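Local coordinates for beta-1,4-exocellulase (Thermobifida fusca, PDB 4B4H), which probably hydrolyses beta-1,4 linkages of cellulose as a family 6 cellobiohydrolase, this chain being its catalytic domain, at residues A[227-232]-A[357-362]; A[323-328]-A[385-390]; A[288-293]-A[410-415]. All coordinates share one frame; numbering follows the deposited sequence.

Contact 1: A[227-232]-A[357-362]; sequences ANYSAT and ESDGAS
The predicted active site of this family 6 glycoside hydrolase brings Tyr229 and Asp359, the probable proton acceptor, together from two loops. Their side chains come from opposite directions and meet through a single hydrogen bond, in which Tyr229 OH donates to Asp359 OD2 at 2.6 Å. OD2 lies in the plane of the phenol at its edge, and the hydroxyl approaches it nearly along the C-O bond. Ring and carboxylate planes stand at 90° to one another. With CG anti to the carbonyl carbon and beside the backbone N (chi1 -58°), the ring swings its hydroxyl end toward Asp359. OD2 is also gripped by a salt bridge from Arg290 NH1 and a hydrogen bond from Asn328 N, so three donors converge on one oxygen, which probably restrains the rotation of the carboxylate. With a phenylalanine here the hydroxyl is gone, which would probably leave OD2 with only the arginine and the backbone amide of its three donors, and the carboxylate less firmly oriented. Next to the aspartate, Ser358 OG accepts from Gly360 N at 3.0 Å, an ST turn. Loops following strands 221-224 and 346-350 thus meet at the active site of the family's barrel-like fold.

Contact 2: A[323-328]-A[385-390]; sequences PGNWCN and ARNGNN
Asn387 reaches across to Gly324 and Asn325, and its side chain is the link between the two loops, matched by Asn325. Its CB packs 4.1 Å from Gly324 C, where the backbones run closest, and also lies 3.5 Å from Asn325 OD1. With chi1 at 82°, CG sits between the backbone N and the carbonyl carbon, which keeps the amide near its own turn while ND2 reaches Asn325. The oxygen faces the turn: Asn387 OD1 accepts from Asn390 N at 3.3 Å, the donor standing above the carbonyl plane, in an Asx motif, and also from Asn384 N. Asn387 ND2 donates to Asn325 OD1 at 2.9 Å with an N-H...O angle of 158°; the bond lies in the carbonyl plane of Asn325 and close to the amide plane of Asn387, although the two amides are turned 61° apart. The same ND2 donates to Asn390 O at 3.0 Å, while Asn390 ND2 returns a nearly straight bond to Asn387 O at 2.7 Å. The turn is thus tied within itself as well as to its neighbour. One water bridges the backbones, donating to Gly324 O and weakly to Arg386 O, and Asn325 ND2 binds Pro391 O. The Cys327-Cys377 disulfide also ties these loops, and Asn389 belongs to a calcium site of this protein, without bound calcium in this model. Segment 323-328, with Trp326, predicted to bind substrate, lies between helix 308-315 and strand 339-340; segment 385-390 lies between strand 346-350 and helix 406-414.

Contact 3: A[288-293]-A[410-415]; sequences TSRNGW and RELLAN
The last turns of helix 406-414 pack against the loop that follows strand 283-287, where Leu412 meets the aliphatic part of Arg290. Both methyls of the leucine take part: Leu412 CD1 lies 3.8 Å from Arg290 CD, and Leu412 CD2 lies 3.9 Å from Arg290 CG. The two side chains cross at a slant, in a purely nonpolar contact. Arg290 is extended as far as CD and then bends (chi3 -50°), carrying the guanidinium beyond the leucine to Asp359, with which NH1 forms a salt bridge; NH2 makes a weak hydrogen bond to Ala227 O. The arginine thus turns an aliphatic stem to the helix and a charged end to the active site. Farther along, the backbones approach again, with Trp293 C 4.1 Å from Asn415 O, just where the chain leaves helical geometry. The Trp293 side chain leaves its backbone pointing away from the helix, and its NE1 donates to Tyr229 O. Gly333 and Leu334 join the two sides, through backbone hydrogen bonds to Gly292 and Leu412. The arrangement is that of a C-terminal helix packed on a strand-to-helix loop of the barrel-like domain, its buried arginine probably helping to orient the predicted catalytic aspartate.

How the contacts relate
Contact 1 lies between the other two, its centre about 12 Å from that of contact 2 and about 10 Å from that of contact 3. Asp359 ties it to both: OD2 receives Asn328 N of segment 323-328 at 2.8 Å, while Arg290 of segment 288-293 brings its charge to the same oxygen. A further bond joins contacts 1 and 3, from Asn291 ND2 to Ser230 O at 2.7 Å. Contacts 2 and 3 do not touch, although their nearest atoms come to about 4 Å; their centres are about 19 Å apart. Three loops thus send donors to the predicted proton acceptor, and contacts 2 and 3 join two of those loops to other parts of the chain.

Contact 1: A[227-232]-A[357-362]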
loop_
_atom_site.group_PDB
_atom_site.type_symbol
_atom_site.label_atom_id
_atom_site.label_comp_id
_atom_site.label_asym_id
_atom_site.label_seq_id
_atom_site.Cartn_x
_atom_site.Cartn_y
_atom_site.Cartn_z
ATOM N N ALA A 227 1.694 -2.137 -0.975
ATOM C CA ALA A 227 1.834 -3.077 -2.095
ATOM C C ALA A 227 2.544 -2.496 -3.327
ATOM O O ALA A 227 2.485 -3.093 -4.423
ATOM C CB ALA A 227 0.478 -3.655 -2.491
ATOM N N ASN A 228 3.222 -1.358 -3.156
ATOM C CA ASN A 228 3.897 -0.703 -4.285
ATOM C C ASN A 228 5.419 -0.786 -4.144
ATOM O O ASN A 228 5.947 -1.623 -3.403
ATOM C CB ASN A 228 3.411 0.765 -4.465
ATOM C CG ASN A 228 3.413 1.240 -5.925
ATOM O OD1 ASN A 228 4.462 1.512 -6.506
ATOM N ND2 ASN A 228 2.213 1.396 -6.498
ATOM N N TYR A 229 6.110 0.043 -4.906
ATOM C CA TYR A 229 7.546 -0.172 -5.122
ATOM C C TYR A 229 8.372 1.119 -5.044
ATOM O O TYR A 229 9.574 1.094 -5.295
ATOM C CB TYR A 229 7.779 -0.844 -6.487
ATOM C CG TYR A 229 7.087 -2.184 -6.690
ATOM C CD1 TYR A 229 5.787 -2.264 -7.225
ATOM C CD2 TYR A 229 7.734 -3.382 -6.384
ATOM C CE1 TYR A 229 5.155 -3.488 -7.415
ATOM C CE2 TYR A 229 7.100 -4.599 -6.572
ATOM C CZ TYR A 229 5.817 -4.651 -7.115
ATOM O OH TYR A 229 5.227 -5.878 -7.304
ATOM N N SER A 230 7.735 2.234 -4.691
ATOM C CA SER A 230 8.381 3.543 -4.654
ATOM C C SER A 230 9.426 3.555 -3.548
ATOM O O SER A 230 9.243 2.889 -2.526
ATOM C CB SER A 230 7.360 4.675 -4.500
ATOM O OG SER A 230 6.780 4.984 -5.769
ATOM N N ALA A 231 10.538 4.237 -3.794
ATOM C CA ALA A 231 11.683 4.227 -2.894
ATOM C C ALA A 231 11.387 4.996 -1.609
ATOM O O ALA A 231 10.767 6.054 -1.667
ATOM C CB ALA A 231 12.908 4.801 -3.597
ATOM N N THR A 232 11.835 4.462 -0.461
ATOM C CA THR A 232 11.724 5.171 0.822
ATOM C C THR A 232 12.531 6.470 0.763
ATOM O O THR A 232 11.970 7.562 0.933
ATOM C CB THR A 232 12.208 4.314 1.998
ATOM O OG1 THR A 232 11.471 3.094 2.047
ATOM C CG2 THR A 232 11.982 5.054 3.290
ATOM N N GLU A 357 3.619 -13.215 -2.753
ATOM C CA GLU A 357 2.257 -13.255 -3.248
ATOM C C GLU A 357 2.097 -12.360 -4.462
ATOM O O GLU A 357 2.423 -11.165 -4.425
ATOM C CB GLU A 357 1.269 -12.892 -2.155
ATOM C CG GLU A 357 1.155 -13.999 -1.120
ATOM C CD GLU A 357 0.429 -13.600 0.145
ATOM O OE1 GLU A 357 -0.392 -12.660 0.127
ATOM O OE2 GLU A 357 0.659 -14.282 1.159
ATOM N N SER A 358 1.546 -12.943 -5.527
ATOM C CA SER A 358 1.379 -12.246 -6.793
ATOM C C SER A 358 0.443 -11.055 -6.621
ATOM O O SER A 358 -0.436 -11.070 -5.748
ATOM C CB SER A 358 0.779 -13.177 -7.854
ATOM O OG SER A 358 0.580 -12.467 -9.065
ATOM N N ASP A 359 0.669 -10.052 -7.466
ATOM C CA ASP A 359 -0.165 -8.866 -7.602
ATOM C C ASP A 359 -1.368 -9.090 -8.522
ATOM O O ASP A 359 -2.323 -8.311 -8.480
ATOM C CB ASP A 359 0.671 -7.700 -8.148
ATOM C CG ASP A 359 1.650 -7.144 -7.127
ATOM O OD1 ASP A 359 1.284 -7.046 -5.938
ATOM O OD2 ASP A 359 2.778 -6.781 -7.518
ATOM N N GLY A 360 -1.309 -10.148 -9.335
ATOM C CA GLY A 360 -2.316 -10.433 -10.363
ATOM C C GLY A 360 -1.770 -11.348 -11.444
ATOM O O GLY A 360 -0.558 -11.529 -11.550
ATOM N N ALA A 361 -2.660 -11.917 -12.249
ATOM C CA ALA A 361 -2.271 -12.860 -13.310
ATOM C C ALA A 361 -1.671 -12.122 -14.498
ATOM O O ALA A 361 -2.096 -11.017 -14.801
ATOM C CB ALA A 361 -3.484 -13.663 -13.750
ATOM N N SER A 362 -0.699 -12.729 -15.182
ATOM C CA SER A 362 -0.080 -12.076 -16.352
ATOM C C SER A 362 -0.770 -12.422 -17.679
ATOM O O SER A 362 -0.482 -11.816 -18.714
ATOM C CB SER A 362 1.435 -12.339 -16.427
ATOM O OG SER A 362 1.740 -13.713 -16.326
#

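Contact 2: A[323-328]-A[385-390]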
loop_
_atom_site.group_PDB
_atom_site.type_symbol
_atom_site.label_atom_id
_atom_site.label_comp_id
_atom_site.label_asym_id
_atom_site.label_seq_id
_atom_site.Cartn_x
_atom_site.Cartn_y
_atom_site.Cartn_z
ATOM N N PRO A 323 6.203 5.476 -12.616
ATOM C CA PRO A 323 5.704 5.178 -11.259
ATOM C C PRO A 323 4.297 4.565 -11.195
ATOM O O PRO A 323 3.940 3.987 -10.178
ATOM C CB PRO A 323 5.779 6.534 -10.533
ATOM C CG PRO A 323 5.819 7.558 -11.605
ATOM C CD PRO A 323 6.441 6.919 -12.816
ATOM N N GLY A 324 3.533 4.662 -12.281
ATOM C CA GLY A 324 2.229 4.006 -12.395
ATOM C C GLY A 324 2.263 2.504 -12.684
ATOM O O GLY A 324 1.213 1.848 -12.754
ATOM N N ASN A 325 3.463 1.949 -12.867
ATOM C CA ASN A 325 3.605 0.496 -13.019
ATOM C C ASN A 325 3.620 -0.226 -11.664
ATOM O O ASN A 325 4.624 -0.185 -10.929
ATOM C CB ASN A 325 4.847 0.152 -13.834
ATOM C CG ASN A 325 4.707 0.520 -15.301
ATOM O OD1 ASN A 325 3.589 0.750 -15.798
ATOM N ND2 ASN A 325 5.829 0.515 -16.020
ATOM N N TRP A 326 2.512 -0.887 -11.345
ATOM C CA TRP A 326 2.265 -1.421 -10.008
ATOM C C TRP A 326 2.259 -2.924 -9.887
ATOM O O TRP A 326 2.200 -3.442 -8.778
ATOM C CB TRP A 326 0.935 -0.881 -9.465
ATOM C CG TRP A 326 -0.251 -1.282 -10.310
ATOM C CD1 TRP A 326 -0.862 -0.532 -11.301
ATOM C CD2 TRP A 326 -0.986 -2.557 -10.293
ATOM N NE1 TRP A 326 -1.902 -1.218 -11.877
ATOM C CE2 TRP A 326 -2.030 -2.438 -11.324
ATOM C CE3 TRP A 326 -0.899 -3.740 -9.551
ATOM C CZ2 TRP A 326 -2.927 -3.462 -11.585
ATOM C CZ3 TRP A 326 -1.803 -4.767 -9.825
ATOM C CH2 TRP A 326 -2.799 -4.631 -10.820
ATOM N N CYS A 327 2.282 -3.638 -11.017
ATOM C CA CYS A 327 2.056 -5.093 -10.988
ATOM C C CYS A 327 3.326 -5.910 -11.160
ATOM O O CYS A 327 3.997 -5.823 -12.198
ATOM C CB CYS A 327 0.996 -5.558 -12.001
ATOM S SG CYS A 327 0.580 -7.281 -11.746
ATOM N N ASN A 328 3.593 -6.754 -10.160
ATOM C CA ASN A 328 4.723 -7.699 -10.164
ATOM C C ASN A 328 5.992 -7.149 -10.828
ATOM O O ASN A 328 6.475 -7.697 -11.833
ATOM C CB ASN A 328 4.293 -9.025 -10.844
ATOM C CG ASN A 328 3.159 -9.734 -10.105
ATOM O OD1 ASN A 328 3.116 -9.747 -8.884
ATOM N ND2 ASN A 328 2.226 -10.317 -10.863
ATOM N N ALA A 385 -3.004 6.034 -20.401
ATOM C CA ALA A 385 -2.712 7.360 -19.868
ATOM C C ALA A 385 -2.138 7.312 -18.443
ATOM O O ALA A 385 -1.241 8.088 -18.117
ATOM C CB ALA A 385 -3.943 8.262 -19.940
ATOM N N ARG A 386 -2.608 6.370 -17.619
ATOM C CA ARG A 386 -2.219 6.356 -16.200
ATOM C C ARG A 386 -0.802 5.849 -15.919
ATOM O O ARG A 386 -0.278 6.046 -14.811
ATOM C CB ARG A 386 -3.251 5.607 -15.341
ATOM C CG ARG A 386 -4.553 6.367 -15.117
ATOM C CD ARG A 386 -5.639 5.498 -14.466
ATOM N NE ARG A 386 -5.908 4.230 -15.165
ATOM C CZ ARG A 386 -6.599 4.115 -16.301
ATOM N NH1 ARG A 386 -7.075 5.193 -16.907
ATOM N NH2 ARG A 386 -6.792 2.916 -16.844
ATOM N N ASN A 387 -0.165 5.213 -16.902
ATOM C CA ASN A 387 1.243 4.825 -16.727
ATOM C C ASN A 387 2.188 5.416 -17.787
ATOM O O ASN A 387 3.175 4.789 -18.164
ATOM C CB ASN A 387 1.394 3.295 -16.651
ATOM C CG ASN A 387 1.417 2.638 -18.019
ATOM O OD1 ASN A 387 0.928 3.208 -19.004
ATOM N ND2 ASN A 387 1.988 1.442 -18.093
ATOM N N GLY A 388 1.875 6.615 -18.264
ATOM C CA GLY A 388 2.619 7.231 -19.370
ATOM C C GLY A 388 2.667 6.428 -20.666
ATOM O O GLY A 388 3.626 6.532 -21.439
ATOM N N ASN A 389 1.643 5.612 -20.913
ATOM C CA ASN A 389 1.601 4.759 -22.108
ATOM C C ASN A 389 2.902 3.961 -22.338
ATOM O O ASN A 389 3.496 3.955 -23.427
ATOM C CB ASN A 389 1.213 5.602 -23.329
ATOM C CG ASN A 389 -0.283 5.819 -23.422
ATOM O OD1 ASN A 389 -1.005 4.998 -23.990
ATOM N ND2 ASN A 389 -0.761 6.906 -22.847
ATOM N N ASN A 390 3.308 3.260 -21.286
ATOM C CA ASN A 390 4.555 2.517 -21.228
ATOM C C ASN A 390 4.314 1.026 -21.104
ATOM O O ASN A 390 3.247 0.615 -20.653
ATOM C CB ASN A 390 5.336 2.976 -19.995
ATOM C CG ASN A 390 5.970 4.331 -20.177
ATOM O OD1 ASN A 390 6.960 4.464 -20.903
ATOM N ND2 ASN A 390 5.438 5.340 -19.494
HETATM O O HOH W 1 -1.173 3.416 -12.974
#

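Contact 3: A[288-293]-A[410-415]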
loop_
_atom_site.group_PDB
_atom_site.type_symbol
_atom_site.label_atom_id
_atom_site.label_comp_id
_atom_site.label_asym_id
_atom_site.label_seq_id
_atom_site.Cartn_x
_atom_site.Cartn_y
_atom_site.Cartn_z
ATOM N N THR A 288 7.557 -1.114 3.016
ATOM C CA THR A 288 8.885 -1.325 2.441
ATOM C C THR A 288 9.105 -2.782 2.050
ATOM O O THR A 288 10.248 -3.220 1.868
ATOM C CB THR A 288 9.925 -0.987 3.516
ATOM O OG1 THR A 288 9.578 -1.712 4.697
ATOM C CG2 THR A 288 9.943 0.516 3.779
ATOM N N SER A 289 8.006 -3.523 1.917
ATOM C CA SER A 289 8.043 -4.954 1.572
ATOM C C SER A 289 8.844 -5.228 0.306
ATOM O O SER A 289 9.572 -6.225 0.219
ATOM C CB SER A 289 6.624 -5.517 1.400
ATOM O OG SER A 289 5.903 -4.834 0.386
ATOM N N ARG A 290 8.692 -4.359 -0.696
ATOM C CA ARG A 290 9.251 -4.660 -2.007
ATOM C C ARG A 290 9.958 -3.469 -2.635
ATOM O O ARG A 290 10.129 -3.423 -3.851
ATOM C CB ARG A 290 8.155 -5.222 -2.943
ATOM C CG ARG A 290 7.647 -6.600 -2.514
ATOM C CD ARG A 290 6.554 -7.157 -3.432
ATOM N NE ARG A 290 5.449 -6.218 -3.692
ATOM C CZ ARG A 290 4.399 -6.455 -4.482
ATOM N NH1 ARG A 290 4.208 -7.622 -5.107
ATOM N NH2 ARG A 290 3.503 -5.500 -4.639
ATOM N N ASN A 291 10.437 -2.541 -1.810
ATOM C CA ASN A 291 11.114 -1.363 -2.387
ATOM C C ASN A 291 12.606 -1.246 -2.063
ATOM O O ASN A 291 13.165 -0.139 -2.068
ATOM C CB ASN A 291 10.395 -0.059 -2.064
ATOM C CG ASN A 291 10.553 0.339 -0.626
ATOM O OD1 ASN A 291 10.898 -0.486 0.223
ATOM N ND2 ASN A 291 10.259 1.588 -0.336
ATOM N N GLY A 292 13.249 -2.377 -1.823
ATOM C CA GLY A 292 14.690 -2.373 -1.547
ATOM C C GLY A 292 15.505 -1.964 -2.765
ATOM O O GLY A 292 16.502 -1.242 -2.657
ATOM N N TRP A 293 15.052 -2.411 -3.933
ATOM C CA TRP A 293 15.749 -2.187 -5.197
ATOM C C TRP A 293 17.238 -2.464 -5.088
ATOM O O TRP A 293 18.063 -1.653 -5.478
ATOM C CB TRP A 293 15.464 -0.772 -5.694
ATOM C CG TRP A 293 14.049 -0.624 -6.223
ATOM C CD1 TRP A 293 12.991 0.089 -5.652
ATOM C CD2 TRP A 293 13.480 -1.217 -7.444
ATOM N NE1 TRP A 293 11.855 -0.018 -6.418
ATOM C CE2 TRP A 293 12.084 -0.780 -7.499
ATOM C CE3 TRP A 293 13.976 -2.027 -8.466
ATOM C CZ2 TRP A 293 11.246 -1.164 -8.520
ATOM C CZ3 TRP A 293 13.111 -2.416 -9.494
ATOM C CH2 TRP A 293 11.784 -1.972 -9.520
ATOM N N ARG A 410 12.035 -15.546 -5.343
ATOM C CA ARG A 410 13.486 -15.714 -5.512
ATOM C C ARG A 410 14.194 -14.426 -5.951
ATOM O O ARG A 410 15.275 -14.103 -5.447
ATOM C CB ARG A 410 13.802 -16.847 -6.496
ATOM C CG ARG A 410 13.451 -18.219 -5.963
ATOM C CD ARG A 410 13.362 -19.238 -7.079
ATOM N NE ARG A 410 14.638 -19.523 -7.735
ATOM C CZ ARG A 410 14.765 -19.813 -9.032
ATOM N NH1 ARG A 410 13.698 -19.838 -9.823
ATOM N NH2 ARG A 410 15.959 -20.070 -9.545
ATOM N N GLU A 411 13.603 -13.700 -6.894
ATOM C CA GLU A 411 14.132 -12.420 -7.351
ATOM C C GLU A 411 14.085 -11.362 -6.259
ATOM O O GLU A 411 15.082 -10.671 -6.006
ATOM C CB GLU A 411 13.384 -11.908 -8.580
ATOM C CG GLU A 411 14.003 -10.645 -9.147
ATOM C CD GLU A 411 13.405 -10.229 -10.469
ATOM O OE1 GLU A 411 12.234 -9.780 -10.501
ATOM O OE2 GLU A 411 14.130 -10.323 -11.478
ATOM N N LEU A 412 12.929 -11.234 -5.610
ATOM C CA LEU A 412 12.785 -10.294 -4.499
ATOM C C LEU A 412 13.827 -10.579 -3.445
ATOM O O LEU A 412 14.426 -9.656 -2.920
ATOM C CB LEU A 412 11.386 -10.336 -3.877
ATOM C CG LEU A 412 10.217 -9.755 -4.694
ATOM C CD1 LEU A 412 8.862 -10.156 -4.131
ATOM C CD2 LEU A 412 10.287 -8.240 -4.866
ATOM N N LEU A 413 14.019 -11.867 -3.159
ATOM C CA LEU A 413 14.962 -12.306 -2.151
ATOM C C LEU A 413 16.407 -11.980 -2.534
ATOM O O LEU A 413 17.151 -11.514 -1.687
ATOM C CB LEU A 413 14.799 -13.800 -1.884
ATOM C CG LEU A 413 15.557 -14.380 -0.693
ATOM C CD1 LEU A 413 14.877 -13.969 0.601
ATOM C CD2 LEU A 413 15.623 -15.887 -0.784
ATOM N N ALA A 414 16.803 -12.207 -3.786
ATOM C CA ALA A 414 18.193 -11.932 -4.192
ATOM C C ALA A 414 18.484 -10.430 -4.291
ATOM O O ALA A 414 19.641 -9.984 -4.186
ATOM C CB ALA A 414 18.525 -12.642 -5.502
ATOM N N ASN A 415 17.432 -9.644 -4.475
ATOM C CA ASN A 415 17.560 -8.200 -4.654
ATOM C C ASN A 415 17.267 -7.393 -3.382
ATOM O O ASN A 415 17.181 -6.171 -3.412
ATOM C CB ASN A 415 16.681 -7.745 -5.826
ATOM C CG ASN A 415 17.255 -8.128 -7.171
ATOM O OD1 ASN A 415 18.429 -8.474 -7.285
ATOM N ND2 ASN A 415 16.417 -8.064 -8.216
#